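Side-chain contacts in amino acid ABC transporter, binding protein (Thermus thermophilus, PDB 3VV5), which binds the lysine analogue L-thialysine and probably delivers it, as the solute-binding component, to an ABC transporter for uptake: residues Asp177-Arg182 / Asn204-Gly209; Arg27-Ile32 / Leu73-Arg78; Pro48-Asp53 / Ile100-Ile105; Met153-Lys158 / Glu210-Glu215; Thr244-Ser249 / Gly254-Cys259. All coordinates share one frame; numbering follows the deposited sequence.

Interaction 1. Residues Asp177-Arg182 / Asn204-Gly209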
# COMPACT_ATOMS: atom_id res chain seq x y z
N ASP A 177 5.98 -9.53 -15.89
CA ASP A 177 5.32 -10.59 -16.67
C ASP A 177 4.29 -10.09 -17.67
O ASP A 177 4.08 -10.70 -18.73
CB ASP A 177 4.75 -11.68 -15.77
CG ASP A 177 5.75 -12.79 -15.50
OD1 ASP A 177 6.91 -12.66 -15.96
OD2 ASP A 177 5.39 -13.80 -14.87
N LEU A 178 3.67 -8.96 -17.36
CA LEU A 178 2.81 -8.25 -18.32
C LEU A 178 3.63 -7.74 -19.51
O LEU A 178 3.23 -7.89 -20.67
CB LEU A 178 2.05 -7.10 -17.65
CG LEU A 178 1.23 -6.17 -18.55
CD1 LEU A 178 0.01 -6.91 -19.11
CD2 LEU A 178 0.83 -4.90 -17.79
N LEU A 179 4.80 -7.17 -19.22
CA LEU A 179 5.66 -6.65 -20.27
C LEU A 179 6.21 -7.80 -21.12
O LEU A 179 6.41 -7.66 -22.33
CB LEU A 179 6.80 -5.80 -19.67
CG LEU A 179 6.46 -4.44 -19.04
CD1 LEU A 179 7.67 -3.88 -18.25
CD2 LEU A 179 6.00 -3.45 -20.07
N ALA A 180 6.40 -8.94 -20.48
CA ALA A 180 6.94 -10.13 -21.10
C ALA A 180 5.89 -10.87 -21.94
O ALA A 180 6.24 -11.70 -22.79
CB ALA A 180 7.52 -11.05 -20.06
N GLY A 181 4.61 -10.57 -21.70
CA GLY A 181 3.51 -11.20 -22.42
C GLY A 181 3.10 -12.52 -21.80
O GLY A 181 2.38 -13.30 -22.42
N ARG A 182 3.54 -12.76 -20.56
CA ARG A 182 3.20 -14.00 -19.86
C ARG A 182 1.88 -13.89 -19.08
O ARG A 182 1.30 -14.90 -18.66
CB ARG A 182 4.36 -14.49 -19.00
CG ARG A 182 5.73 -14.25 -19.67
CD ARG A 182 6.60 -15.49 -19.72
NE ARG A 182 7.18 -15.84 -18.42
CZ ARG A 182 8.39 -15.47 -18.00
NH1 ARG A 182 9.19 -14.73 -18.77
NH2 ARG A 182 8.80 -15.86 -16.80
N ASN A 204 3.63 4.24 -24.53
CA ASN A 204 3.33 3.64 -25.83
C ASN A 204 3.26 2.12 -25.82
O ASN A 204 3.08 1.52 -26.88
CB ASN A 204 4.35 4.09 -26.87
CG ASN A 204 4.28 5.57 -27.12
OD1 ASN A 204 3.19 6.14 -27.21
ND2 ASN A 204 5.45 6.21 -27.22
N THR A 205 3.37 1.50 -24.65
CA THR A 205 3.30 0.04 -24.58
C THR A 205 2.19 -0.49 -23.65
O THR A 205 1.63 -1.55 -23.91
CB THR A 205 4.70 -0.64 -24.31
OG1 THR A 205 4.79 -1.14 -22.99
CG2 THR A 205 5.84 0.33 -24.55
N LEU A 206 1.85 0.27 -22.60
CA LEU A 206 0.76 -0.12 -21.69
C LEU A 206 -0.40 0.88 -21.69
O LEU A 206 -0.23 2.05 -22.08
CB LEU A 206 1.29 -0.30 -20.25
CG LEU A 206 2.39 -1.34 -19.99
CD1 LEU A 206 2.71 -1.45 -18.50
CD2 LEU A 206 2.03 -2.70 -20.56
N GLN A 207 -1.56 0.43 -21.25
CA GLN A 207 -2.73 1.29 -21.17
C GLN A 207 -3.39 0.97 -19.85
O GLN A 207 -3.47 -0.19 -19.46
CB GLN A 207 -3.68 1.01 -22.35
CG GLN A 207 -4.87 0.13 -22.01
CD GLN A 207 -5.45 -0.64 -23.20
OE1 GLN A 207 -5.52 -0.13 -24.34
NE2 GLN A 207 -5.89 -1.88 -22.94
N VAL A 208 -3.87 2.00 -19.16
CA VAL A 208 -4.61 1.79 -17.91
C VAL A 208 -6.09 1.68 -18.27
O VAL A 208 -6.63 2.55 -18.96
CB VAL A 208 -4.33 2.92 -16.89
CG1 VAL A 208 -5.07 2.70 -15.57
CG2 VAL A 208 -2.81 3.05 -16.64
N GLY A 209 -6.72 0.61 -17.81
CA GLY A 209 -8.12 0.34 -18.13
C GLY A 209 -9.03 0.80 -17.01
O GLY A 209 -8.76 1.81 -16.36
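Leu178 holds CG anti to its backbone N (chi1 173°) and Leu206 holds CG anti to its carbonyl carbon (chi1 -60°), which sends the two side chains toward each other until they meet tip to tip. Their CD2 methyls, Leu178 CD2 and Leu206 CD2, stand 3.7 Å apart. Leu179, one residue further along helix 171-180, crosses Leu206 at about a right angle and brings its CD2 to 4.1 Å from Leu206 CD2. Leu179 CD2 also lies 3.9 Å from Thr205 OG1, an apolar group beside a hydroxyl at the more exposed margin. Leucine suits position Leu206 because its CD2 reaches both Leu178 CD2 and Leu179 CD2, with CD1 close to each as well. An alanine at Leu206 is likely to leave both helix leucines without their shared partner and open a gap between helix and strand. Val127 of strand 120-129 touches both Leu178 and Leu206, while helix 190-200 supplies Ile197 against Leu206 and Arg200 against Leu179.

Interaction 2. Residues Arg27-Ile32 / Leu73-Arg78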
# COMPACT_ATOMS: atom_id res chain seq x y z
N ARG A 27 3.04 -2.98 22.34
CA ARG A 27 3.40 -1.90 23.26
C ARG A 27 2.41 -0.74 23.17
O ARG A 27 2.05 -0.31 22.09
CB ARG A 27 4.82 -1.39 22.99
CG ARG A 27 5.93 -2.44 22.89
CD ARG A 27 7.32 -1.78 22.94
NE ARG A 27 7.61 -1.04 21.71
CZ ARG A 27 8.50 -0.05 21.61
NH1 ARG A 27 8.69 0.55 20.44
NH2 ARG A 27 9.19 0.36 22.67
N SER A 28 1.99 -0.24 24.33
CA SER A 28 1.14 0.95 24.37
C SER A 28 1.97 2.18 24.02
O SER A 28 3.21 2.14 24.06
CB SER A 28 0.57 1.13 25.77
OG SER A 28 1.59 1.68 26.59
N PHE A 29 1.29 3.29 23.72
CA PHE A 29 1.97 4.52 23.32
C PHE A 29 2.92 5.04 24.39
O PHE A 29 4.03 5.49 24.09
CB PHE A 29 0.96 5.62 22.96
CG PHE A 29 1.62 6.93 22.62
CD1 PHE A 29 2.41 7.04 21.48
CD2 PHE A 29 1.48 8.03 23.46
CE1 PHE A 29 3.07 8.24 21.17
CE2 PHE A 29 2.11 9.23 23.17
CZ PHE A 29 2.92 9.34 22.02
N GLU A 30 2.45 5.02 25.64
CA GLU A 30 3.25 5.41 26.80
C GLU A 30 4.57 4.59 26.90
O GLU A 30 5.66 5.15 27.10
CB GLU A 30 2.39 5.36 28.09
CG GLU A 30 1.28 4.23 28.17
CD GLU A 30 -0.18 4.72 27.95
OE1 GLU A 30 -0.59 5.71 28.60
OE2 GLU A 30 -0.93 4.11 27.17
N GLU A 31 4.47 3.29 26.68
CA GLU A 31 5.63 2.40 26.62
C GLU A 31 6.59 2.71 25.46
O GLU A 31 7.80 2.73 25.66
CB GLU A 31 5.19 0.95 26.56
CG GLU A 31 4.65 0.44 27.89
CD GLU A 31 3.44 -0.44 27.73
OE1 GLU A 31 3.46 -1.34 26.86
OE2 GLU A 31 2.46 -0.23 28.49
N ILE A 32 6.04 2.93 24.27
CA ILE A 32 6.84 3.34 23.11
C ILE A 32 7.54 4.67 23.42
O ILE A 32 8.73 4.80 23.23
CB ILE A 32 5.97 3.39 21.83
CG1 ILE A 32 5.52 1.97 21.46
CG2 ILE A 32 6.73 4.03 20.67
CD1 ILE A 32 4.19 1.85 20.71
N LEU A 73 5.15 12.85 17.21
CA LEU A 73 4.94 12.15 18.49
C LEU A 73 6.19 12.09 19.38
O LEU A 73 6.12 11.57 20.50
CB LEU A 73 4.42 10.73 18.24
CG LEU A 73 3.06 10.62 17.59
CD1 LEU A 73 2.83 9.18 17.10
CD2 LEU A 73 1.94 11.10 18.54
N GLY A 74 7.30 12.62 18.88
CA GLY A 74 8.58 12.65 19.60
C GLY A 74 9.34 11.32 19.64
O GLY A 74 10.00 11.01 20.64
N LEU A 75 9.24 10.56 18.56
CA LEU A 75 9.78 9.20 18.52
C LEU A 75 10.78 9.02 17.40
O LEU A 75 10.62 9.58 16.33
CB LEU A 75 8.65 8.19 18.30
CG LEU A 75 7.57 8.14 19.37
CD1 LEU A 75 6.32 7.39 18.85
CD2 LEU A 75 8.14 7.51 20.63
N LYS A 76 11.80 8.20 17.64
CA LYS A 76 12.75 7.85 16.59
C LYS A 76 12.13 6.68 15.81
O LYS A 76 11.79 5.68 16.41
CB LYS A 76 14.08 7.44 17.19
CG LYS A 76 14.75 8.53 18.04
CD LYS A 76 15.29 9.67 17.17
CE LYS A 76 15.79 10.84 18.00
NZ LYS A 76 14.66 11.55 18.70
N PRO A 77 11.94 6.82 14.49
CA PRO A 77 11.40 5.66 13.77
C PRO A 77 12.46 4.59 13.46
O PRO A 77 13.62 4.94 13.19
CB PRO A 77 10.82 6.28 12.48
CG PRO A 77 11.58 7.58 12.29
CD PRO A 77 12.10 8.01 13.63
N ARG A 78 12.08 3.33 13.56
CA ARG A 78 12.92 2.19 13.18
C ARG A 78 12.11 1.38 12.19
O ARG A 78 11.08 0.82 12.54
CB ARG A 78 13.20 1.27 14.36
CG ARG A 78 14.58 0.62 14.33
CD ARG A 78 14.92 -0.11 13.02
NE ARG A 78 16.11 -0.94 13.20
CZ ARG A 78 16.11 -2.15 13.76
NH1 ARG A 78 14.97 -2.68 14.21
NH2 ARG A 78 17.25 -2.82 13.89
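The start of helix 29-35 faces the turn that leads from helix 61-72 into strand 76-81, with the CA atoms of Ile32 and Leu75 8.0 Å apart and no hydrogen bond between the segments. Phe29, its CG anti to the backbone N (chi1 176°), extends its ring to Leu73 and Leu75: Phe29 CZ lies 4.0 Å from Leu73 CD2, and Phe29 CE1 is 4.1 Å from Leu75 CD1. Ile32 crosses Leu75 at about a right angle, setting Ile32 CG2 3.8 Å from Leu75 CD2. The flat ring can span two leucines, and the beta-branched isoleucine offers a methyl close to the helix backbone. Ser28 and Glu31 form a capping box at the helix start: Glu31 N donates to Ser28 OG over 3.3 Å, and Ser28 N donates to Glu31 OE1 over 3.1 Å, meeting it from above the carboxylate plane. Helix 226-242 adds Ala231 against Phe29 and Leu228 against Ile32, while Ile38 of strand 37-42 touches both Ile32 and Leu75.

Interaction 3. Residues Pro48-Asp53 / Ile100-Ile105. With SLZ (L-thialysine), chain C.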
# COMPACT_ATOMS: atom_id res chain seq x y z
N PRO A 48 5.26 4.25 -5.74
CA PRO A 48 6.05 5.24 -4.98
C PRO A 48 5.66 5.34 -3.50
O PRO A 48 6.05 6.29 -2.83
CB PRO A 48 5.69 6.56 -5.69
CG PRO A 48 4.25 6.35 -6.07
CD PRO A 48 4.16 4.90 -6.48
N PHE A 49 4.89 4.38 -3.00
CA PHE A 49 4.39 4.42 -1.61
C PHE A 49 5.42 4.01 -0.56
O PHE A 49 5.64 4.73 0.44
CB PHE A 49 3.13 3.57 -1.49
CG PHE A 49 1.96 4.16 -2.22
CD1 PHE A 49 1.28 5.25 -1.67
CD2 PHE A 49 1.57 3.68 -3.46
CE1 PHE A 49 0.23 5.85 -2.34
CE2 PHE A 49 0.49 4.27 -4.15
CZ PHE A 49 -0.18 5.35 -3.58
N ASN A 50 6.03 2.84 -0.78
CA ASN A 50 7.09 2.35 0.11
C ASN A 50 8.00 1.43 -0.69
O ASN A 50 7.55 0.41 -1.22
CB ASN A 50 6.53 1.65 1.38
CG ASN A 50 5.65 0.42 1.07
OD1 ASN A 50 6.14 -0.72 0.99
ND2 ASN A 50 4.34 0.64 0.93
N TYR A 51 9.28 1.79 -0.78
CA TYR A 51 10.18 1.09 -1.70
C TYR A 51 11.60 1.44 -1.36
O TYR A 51 11.88 2.47 -0.74
CB TYR A 51 9.87 1.43 -3.18
CG TYR A 51 10.23 2.84 -3.58
CD1 TYR A 51 11.46 3.12 -4.21
CD2 TYR A 51 9.36 3.91 -3.29
CE1 TYR A 51 11.82 4.43 -4.56
CE2 TYR A 51 9.72 5.26 -3.64
CZ TYR A 51 10.95 5.49 -4.28
OH TYR A 51 11.33 6.77 -4.62
N PHE A 52 12.52 0.58 -1.75
CA PHE A 52 13.94 0.89 -1.61
C PHE A 52 14.41 1.59 -2.86
O PHE A 52 14.27 1.05 -3.98
CB PHE A 52 14.76 -0.38 -1.36
CG PHE A 52 14.59 -0.94 0.01
CD1 PHE A 52 15.40 -0.50 1.05
CD2 PHE A 52 13.61 -1.91 0.27
CE1 PHE A 52 15.25 -1.00 2.35
CE2 PHE A 52 13.47 -2.44 1.55
CZ PHE A 52 14.28 -1.97 2.60
N ASP A 53 14.99 2.78 -2.70
CA ASP A 53 15.39 3.56 -3.87
C ASP A 53 16.68 3.00 -4.48
O ASP A 53 17.18 1.95 -4.05
CB ASP A 53 15.53 5.05 -3.53
CG ASP A 53 16.64 5.33 -2.50
OD1 ASP A 53 16.66 6.44 -1.92
OD2 ASP A 53 17.47 4.43 -2.25
N ILE A 100 2.64 0.59 8.08
CA ILE A 100 2.17 1.48 7.00
C ILE A 100 2.72 0.95 5.71
O ILE A 100 3.91 1.09 5.42
CB ILE A 100 2.52 2.99 7.27
CG1 ILE A 100 1.86 3.91 6.21
CG2 ILE A 100 4.04 3.22 7.44
CD1 ILE A 100 1.98 5.39 6.62
N ALA A 101 1.84 0.29 4.94
CA ALA A 101 2.26 -0.49 3.79
C ALA A 101 1.12 -0.62 2.77
O ALA A 101 0.96 -1.65 2.10
CB ALA A 101 2.74 -1.85 4.26
N SER A 102 0.33 0.45 2.65
CA SER A 102 -0.73 0.58 1.65
C SER A 102 -1.88 -0.42 1.82
O SER A 102 -2.48 -0.83 0.82
CB SER A 102 -0.13 0.50 0.23
OG SER A 102 0.67 1.64 -0.05
N HIS A 103 -2.21 -0.80 3.05
CA HIS A 103 -3.34 -1.72 3.27
C HIS A 103 -4.66 -1.02 3.07
O HIS A 103 -4.98 -0.06 3.78
CB HIS A 103 -3.34 -2.33 4.68
CG HIS A 103 -2.22 -3.29 4.92
ND1 HIS A 103 -2.34 -4.65 4.74
CD2 HIS A 103 -0.95 -3.08 5.34
CE1 HIS A 103 -1.20 -5.24 5.04
NE2 HIS A 103 -0.34 -4.31 5.43
N GLY A 104 -5.43 -1.51 2.12
CA GLY A 104 -6.82 -1.10 1.99
C GLY A 104 -7.61 -1.67 3.17
O GLY A 104 -7.32 -2.75 3.64
N ILE A 105 -8.56 -0.90 3.67
CA ILE A 105 -9.44 -1.38 4.74
C ILE A 105 -10.44 -2.33 4.11
O ILE A 105 -11.09 -1.97 3.13
CB ILE A 105 -10.18 -0.23 5.43
CG1 ILE A 105 -9.17 0.68 6.15
CG2 ILE A 105 -11.23 -0.76 6.43
CD1 ILE A 105 -9.77 2.03 6.60
N SLZ C . -3.65 -1.86 -1.71
CA SLZ C . -3.04 -3.21 -1.59
CB SLZ C . -1.66 -3.12 -0.88
SG SLZ C . -0.12 -3.33 -1.84
CD SLZ C . 1.03 -3.07 -0.45
CE SLZ C . 2.52 -3.30 -0.70
NZ SLZ C . 3.28 -2.46 0.24
C SLZ C . -3.96 -3.98 -0.65
O SLZ C . -3.98 -5.22 -0.73
OXT SLZ C . -4.65 -3.30 0.15
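Residues 48-53 enter strand 50-52 past a cis peptide bond before Pro48, and residues 100-105 turn a corner at Ala101; the two backbones come nearest at Asn50 and Ala101, whose CA atoms are 6.7 Å apart. No hydrogen bond joins the segments directly. Ser102 OG instead sits 3.4 Å from Phe49 CB, beside the root of the ring, while Asn50 ND2 lies 3.7 Å from Ala101 CA. One carboxylate oxygen, Glu62 OE1, joins the segments: it accepts from Asn50 ND2 and is hydrogen-bonded to Ser102 OG, which also bonds Tyr120 OH. Asn50 OD1 takes the backbone N of Gly44. A chi1 of 61° sets Asn50 CG between the backbone N and the carbonyl carbon, and Asn50 ND2 comes to 3.3 Å from the ligand's side-chain amine NZ. Phe49 and Asn50 both face Phe46, a classic beta bulge in the small antiparallel sheet that borders the L-thialysine pocket. Backbone groups do much of the binding here. Ala101 O accepts from the ligand's NZ at 3.1 Å, Ser102 O accepts from its alpha-amino N at 3.0 Å, and Gly104 N donates to its carboxylate OXT at 2.8 Å in a nearly straight bond (170°). Ala101, Ser102 and Gly104 are small, which suits a wall where the ligand lies against the main chain. Phe49 also stacks on Tyr120.

Interaction 4. Residues Met153-Lys158 / Glu210-Glu215. With SLZ (L-thialysine), chain C.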
# COMPACT_ATOMS: atom_id res chain seq x y z
N MET A 153 -5.86 -9.30 -5.74
CA MET A 153 -6.13 -10.73 -5.78
C MET A 153 -7.60 -11.03 -5.45
O MET A 153 -8.27 -11.74 -6.19
CB MET A 153 -5.22 -11.47 -4.80
CG MET A 153 -5.38 -12.99 -4.80
SD MET A 153 -4.12 -13.80 -3.84
CE MET A 153 -4.76 -13.67 -2.18
N GLU A 154 -8.10 -10.48 -4.35
CA GLU A 154 -9.50 -10.69 -3.94
C GLU A 154 -10.46 -10.28 -5.06
O GLU A 154 -11.39 -11.03 -5.40
CB GLU A 154 -9.78 -9.92 -2.64
CG GLU A 154 -11.26 -9.79 -2.25
CD GLU A 154 -11.48 -8.81 -1.10
OE1 GLU A 154 -12.45 -8.03 -1.18
OE2 GLU A 154 -10.67 -8.80 -0.13
N ALA A 155 -10.20 -9.13 -5.68
CA ALA A 155 -11.02 -8.64 -6.78
C ALA A 155 -10.96 -9.53 -8.01
O ALA A 155 -12.00 -9.79 -8.63
CB ALA A 155 -10.65 -7.22 -7.15
N ALA A 156 -9.76 -9.99 -8.37
CA ALA A 156 -9.59 -10.93 -9.48
C ALA A 156 -10.38 -12.22 -9.26
O ALA A 156 -10.96 -12.77 -10.20
CB ALA A 156 -8.12 -11.23 -9.75
N GLN A 157 -10.41 -12.69 -8.01
CA GLN A 157 -11.16 -13.91 -7.66
C GLN A 157 -12.68 -13.78 -7.78
O GLN A 157 -13.39 -14.78 -7.88
CB GLN A 157 -10.77 -14.38 -6.25
CG GLN A 157 -9.42 -15.09 -6.17
CD GLN A 157 -8.90 -15.24 -4.75
OE1 GLN A 157 -9.37 -14.58 -3.82
NE2 GLN A 157 -7.90 -16.11 -4.58
N LYS A 158 -13.19 -12.55 -7.79
CA LYS A 158 -14.63 -12.30 -7.90
C LYS A 158 -15.10 -12.04 -9.34
O LYS A 158 -16.30 -12.09 -9.61
CB LYS A 158 -15.05 -11.14 -6.98
CG LYS A 158 -14.60 -11.30 -5.52
CD LYS A 158 -15.63 -11.97 -4.62
CE LYS A 158 -16.35 -10.93 -3.74
NZ LYS A 158 -17.37 -11.53 -2.81
N GLU A 210 -10.09 0.05 -16.77
CA GLU A 210 -11.13 0.48 -15.84
C GLU A 210 -10.64 0.45 -14.39
O GLU A 210 -9.80 -0.36 -14.00
CB GLU A 210 -12.43 -0.33 -16.04
CG GLU A 210 -12.67 -1.45 -15.04
CD GLU A 210 -14.07 -2.08 -15.10
OE1 GLU A 210 -14.22 -3.13 -15.73
OE2 GLU A 210 -15.03 -1.56 -14.49
N LEU A 211 -11.16 1.38 -13.60
CA LEU A 211 -10.99 1.33 -12.16
C LEU A 211 -11.99 0.32 -11.62
O LEU A 211 -13.21 0.55 -11.61
CB LEU A 211 -11.19 2.73 -11.58
CG LEU A 211 -11.03 3.07 -10.10
CD1 LEU A 211 -9.61 3.03 -9.65
CD2 LEU A 211 -11.59 4.46 -9.90
N VAL A 212 -11.46 -0.81 -11.16
CA VAL A 212 -12.24 -2.00 -10.76
C VAL A 212 -12.89 -1.86 -9.37
O VAL A 212 -13.97 -2.43 -9.13
CB VAL A 212 -11.36 -3.27 -10.86
CG1 VAL A 212 -11.96 -4.45 -10.09
CG2 VAL A 212 -11.17 -3.66 -12.34
N PHE A 213 -12.22 -1.14 -8.47
CA PHE A 213 -12.76 -0.83 -7.14
C PHE A 213 -11.99 0.33 -6.52
O PHE A 213 -10.84 0.62 -6.90
CB PHE A 213 -12.72 -2.04 -6.19
CG PHE A 213 -11.33 -2.50 -5.84
CD1 PHE A 213 -10.68 -3.42 -6.66
CD2 PHE A 213 -10.67 -2.02 -4.71
CE1 PHE A 213 -9.40 -3.85 -6.36
CE2 PHE A 213 -9.38 -2.44 -4.41
CZ PHE A 213 -8.74 -3.36 -5.23
N GLN A 214 -12.63 0.97 -5.55
CA GLN A 214 -12.01 2.02 -4.78
C GLN A 214 -11.78 1.51 -3.36
O GLN A 214 -12.48 0.60 -2.90
CB GLN A 214 -12.91 3.26 -4.77
CG GLN A 214 -13.13 3.88 -6.16
CD GLN A 214 -13.78 5.23 -6.10
OE1 GLN A 214 -14.98 5.36 -5.77
NE2 GLN A 214 -13.01 6.27 -6.41
N GLU A 215 -10.76 2.06 -2.69
CA GLU A 215 -10.46 1.70 -1.32
C GLU A 215 -9.86 2.84 -0.52
O GLU A 215 -9.23 3.74 -1.08
CB GLU A 215 -9.57 0.45 -1.23
CG GLU A 215 -8.18 0.58 -1.85
CD GLU A 215 -7.42 -0.76 -1.84
OE1 GLU A 215 -7.98 -1.76 -1.36
OE2 GLU A 215 -6.26 -0.80 -2.30
N SLZ C . -3.65 -1.86 -1.71
CA SLZ C . -3.04 -3.21 -1.59
CB SLZ C . -1.66 -3.12 -0.88
SG SLZ C . -0.12 -3.33 -1.84
CD SLZ C . 1.03 -3.07 -0.45
CE SLZ C . 2.52 -3.30 -0.70
NZ SLZ C . 3.28 -2.46 0.24
C SLZ C . -3.96 -3.98 -0.65
O SLZ C . -3.98 -5.22 -0.73
OXT SLZ C . -4.65 -3.30 0.15
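A single methyl group carries the whole helix side of this contact: Ala155 CB meets both Phe213 and Val212 of strand 206-222. Ala155 CB lies 3.7 Å from Phe213 CE1, approaching the ring obliquely, and 4.2 Å from Val212 CG1. Alanine suits the place because its short side chain lets helix 151-158 come near the strand, the CA atoms of Ala155 and Val212 being 7.8 Å apart. Phe213 CG stands between the backbone N and carbonyl carbon (chi1 65°), and the ring, with Val212 CG1 and Glu215 CD in plane at its edge, also touches Thr151 and Tyr152. Beyond CG the chain of Glu215 is extended, and its OE2 accepts a hydrogen bond from the alpha-amino N of L-thialysine at 2.9 Å. Thr151 OG1 bonds Glu215 OE1 and so helps fix the rotation of the carboxylate. A glutamine in place of Glu215 would probably leave the ligand's ammonium without its opposing charge. The buried carboxylate thus probably helps recognise the amino group that alpha-amino acids share.

Interaction 5. Residues Thr244-Ser249 / Gly254-Cys259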
# COMPACT_ATOMS: atom_id res chain seq x y z
N THR A 244 1.67 19.62 6.61
CA THR A 244 2.65 18.57 6.37
C THR A 244 2.11 17.52 5.40
O THR A 244 2.80 17.11 4.47
CB THR A 244 3.09 17.88 7.69
OG1 THR A 244 3.98 18.75 8.41
CG2 THR A 244 3.81 16.56 7.39
N TYR A 245 0.88 17.09 5.63
CA TYR A 245 0.31 16.06 4.75
C TYR A 245 0.26 16.53 3.29
O TYR A 245 0.66 15.80 2.37
CB TYR A 245 -1.08 15.65 5.23
CG TYR A 245 -1.64 14.54 4.39
CD1 TYR A 245 -2.18 14.83 3.13
CD2 TYR A 245 -1.63 13.21 4.83
CE1 TYR A 245 -2.68 13.84 2.32
CE2 TYR A 245 -2.16 12.19 4.00
CZ TYR A 245 -2.67 12.53 2.75
OH TYR A 245 -3.19 11.58 1.89
N ALA A 246 -0.23 17.75 3.09
CA ALA A 246 -0.27 18.38 1.78
C ALA A 246 1.10 18.42 1.12
O ALA A 246 1.21 18.07 -0.05
CB ALA A 246 -0.88 19.80 1.87
N ARG A 247 2.13 18.87 1.85
CA ARG A 247 3.50 18.96 1.29
C ARG A 247 4.02 17.59 0.83
O ARG A 247 4.71 17.47 -0.20
CB ARG A 247 4.49 19.55 2.32
CG ARG A 247 5.94 19.46 1.79
CD ARG A 247 7.07 19.49 2.80
NE ARG A 247 6.99 18.57 3.92
CZ ARG A 247 7.76 17.49 4.09
NH1 ARG A 247 8.66 17.13 3.16
NH2 ARG A 247 7.60 16.75 5.19
N ILE A 248 3.74 16.56 1.62
CA ILE A 248 4.26 15.23 1.31
C ILE A 248 3.48 14.63 0.14
O ILE A 248 4.07 13.99 -0.73
CB ILE A 248 4.25 14.30 2.55
CG1 ILE A 248 5.27 14.79 3.58
CG2 ILE A 248 4.48 12.84 2.15
CD1 ILE A 248 5.22 14.04 4.96
N SER A 249 2.16 14.83 0.12
CA SER A 249 1.35 14.35 -1.00
C SER A 249 1.77 15.04 -2.30
O SER A 249 1.93 14.39 -3.32
CB SER A 249 -0.15 14.54 -0.73
OG SER A 249 -0.93 13.94 -1.75
N GLY A 254 2.02 15.31 -6.83
CA GLY A 254 1.67 16.60 -7.44
C GLY A 254 0.20 16.94 -7.24
O GLY A 254 -0.36 17.80 -7.93
N GLU A 255 -0.44 16.23 -6.30
CA GLU A 255 -1.84 16.42 -5.97
C GLU A 255 -2.07 15.90 -4.55
O GLU A 255 -1.20 15.22 -3.98
CB GLU A 255 -2.74 15.68 -6.98
CG GLU A 255 -2.59 14.15 -6.98
CD GLU A 255 -3.39 13.46 -8.08
OE1 GLU A 255 -2.88 13.33 -9.21
OE2 GLU A 255 -4.54 13.05 -7.80
N ASP A 256 -3.23 16.22 -3.97
CA ASP A 256 -3.55 15.78 -2.62
C ASP A 256 -4.36 14.51 -2.74
O ASP A 256 -5.45 14.49 -3.32
CB ASP A 256 -4.31 16.87 -1.85
CG ASP A 256 -4.30 16.63 -0.35
OD1 ASP A 256 -3.79 17.51 0.40
OD2 ASP A 256 -4.79 15.57 0.08
N VAL A 257 -3.80 13.43 -2.21
CA VAL A 257 -4.40 12.12 -2.34
C VAL A 257 -5.22 11.67 -1.12
O VAL A 257 -5.56 10.49 -1.01
CB VAL A 257 -3.33 11.05 -2.70
CG1 VAL A 257 -2.73 11.35 -4.04
CG2 VAL A 257 -2.24 10.94 -1.59
N ARG A 258 -5.55 12.60 -0.21
CA ARG A 258 -6.32 12.25 1.01
C ARG A 258 -7.74 11.79 0.70
O ARG A 258 -8.28 12.12 -0.34
CB ARG A 258 -6.35 13.41 2.03
CG ARG A 258 -7.36 14.54 1.72
CD ARG A 258 -7.22 15.71 2.73
NE ARG A 258 -5.96 16.43 2.58
CZ ARG A 258 -5.49 17.34 3.44
NH1 ARG A 258 -6.17 17.66 4.53
NH2 ARG A 258 -4.33 17.94 3.20
N CYS A 259 -8.32 10.99 1.59
CA CYS A 259 -9.71 10.59 1.43
C CYS A 259 -10.57 11.84 1.50
O CYS A 259 -10.36 12.69 2.37
CB CYS A 259 -10.11 9.56 2.47
SG CYS A 259 -9.30 7.98 2.07
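The Tyr245 ring has the carboxylate oxygen Asp256 OD2 at its edge, near the ring plane and 3.5 Å from Tyr245 CE1, with ring and carboxylate planes 27° apart. Arg258 CB approaches the same ring obliquely, and the guanidinium is turned 72° from it. Arginine suits its place because two nitrogens can grip both oxygens of Asp256 side-on: Arg258 NE donates to Asp256 OD2, in the guanidinium plane, at 2.9 Å, and Arg258 NH2 forms a salt bridge to Asp256 OD1, also 2.9 Å. Asp256 OD2 further accepts the backbone N of Arg258 at 3.1 Å, closing an Asx turn. Ser249 has OG anti to its backbone N (chi1 -174°), facing the returning chain. Ser249 OG donates to Glu255 O over 2.6 Å, on a lone pair in the carbonyl plane, and accepts from Val257 N at 3.0 Å. Serine fits, since one small hydroxyl can both give and receive. The Tyr245 hydroxyl bonds His119 O, and Cys259 forms the disulfide with Cys121. Two backbone groups of an irregular tail are thus satisfied by one helix side chain, while the twofold grip on Asp256 probably steadies its negative charge and hinders its turning.

How the interactions relate
From the N terminus, helix 29-35 opens interaction 2, which closes a loop of 40 residues at the start of strand 76-81. Interaction 3 begins within that loop, at 48-53, and closes beyond it at 100-105, so the two cross. Interaction 4 then spans from helix 151-158 to strand 206-222; interaction 1 opens and closes within that span, and its second segment runs straight into that of interaction 4 along the same strand. Interaction 5 comes last, folding the C-terminal tail back on helix 244-253. Interactions 3 and 4 meet at the ligand, where Gly104 packs against Glu215, whereas interactions 1 and 2 lie on opposite sides of the chain's centre, their centres about 43 Å apart.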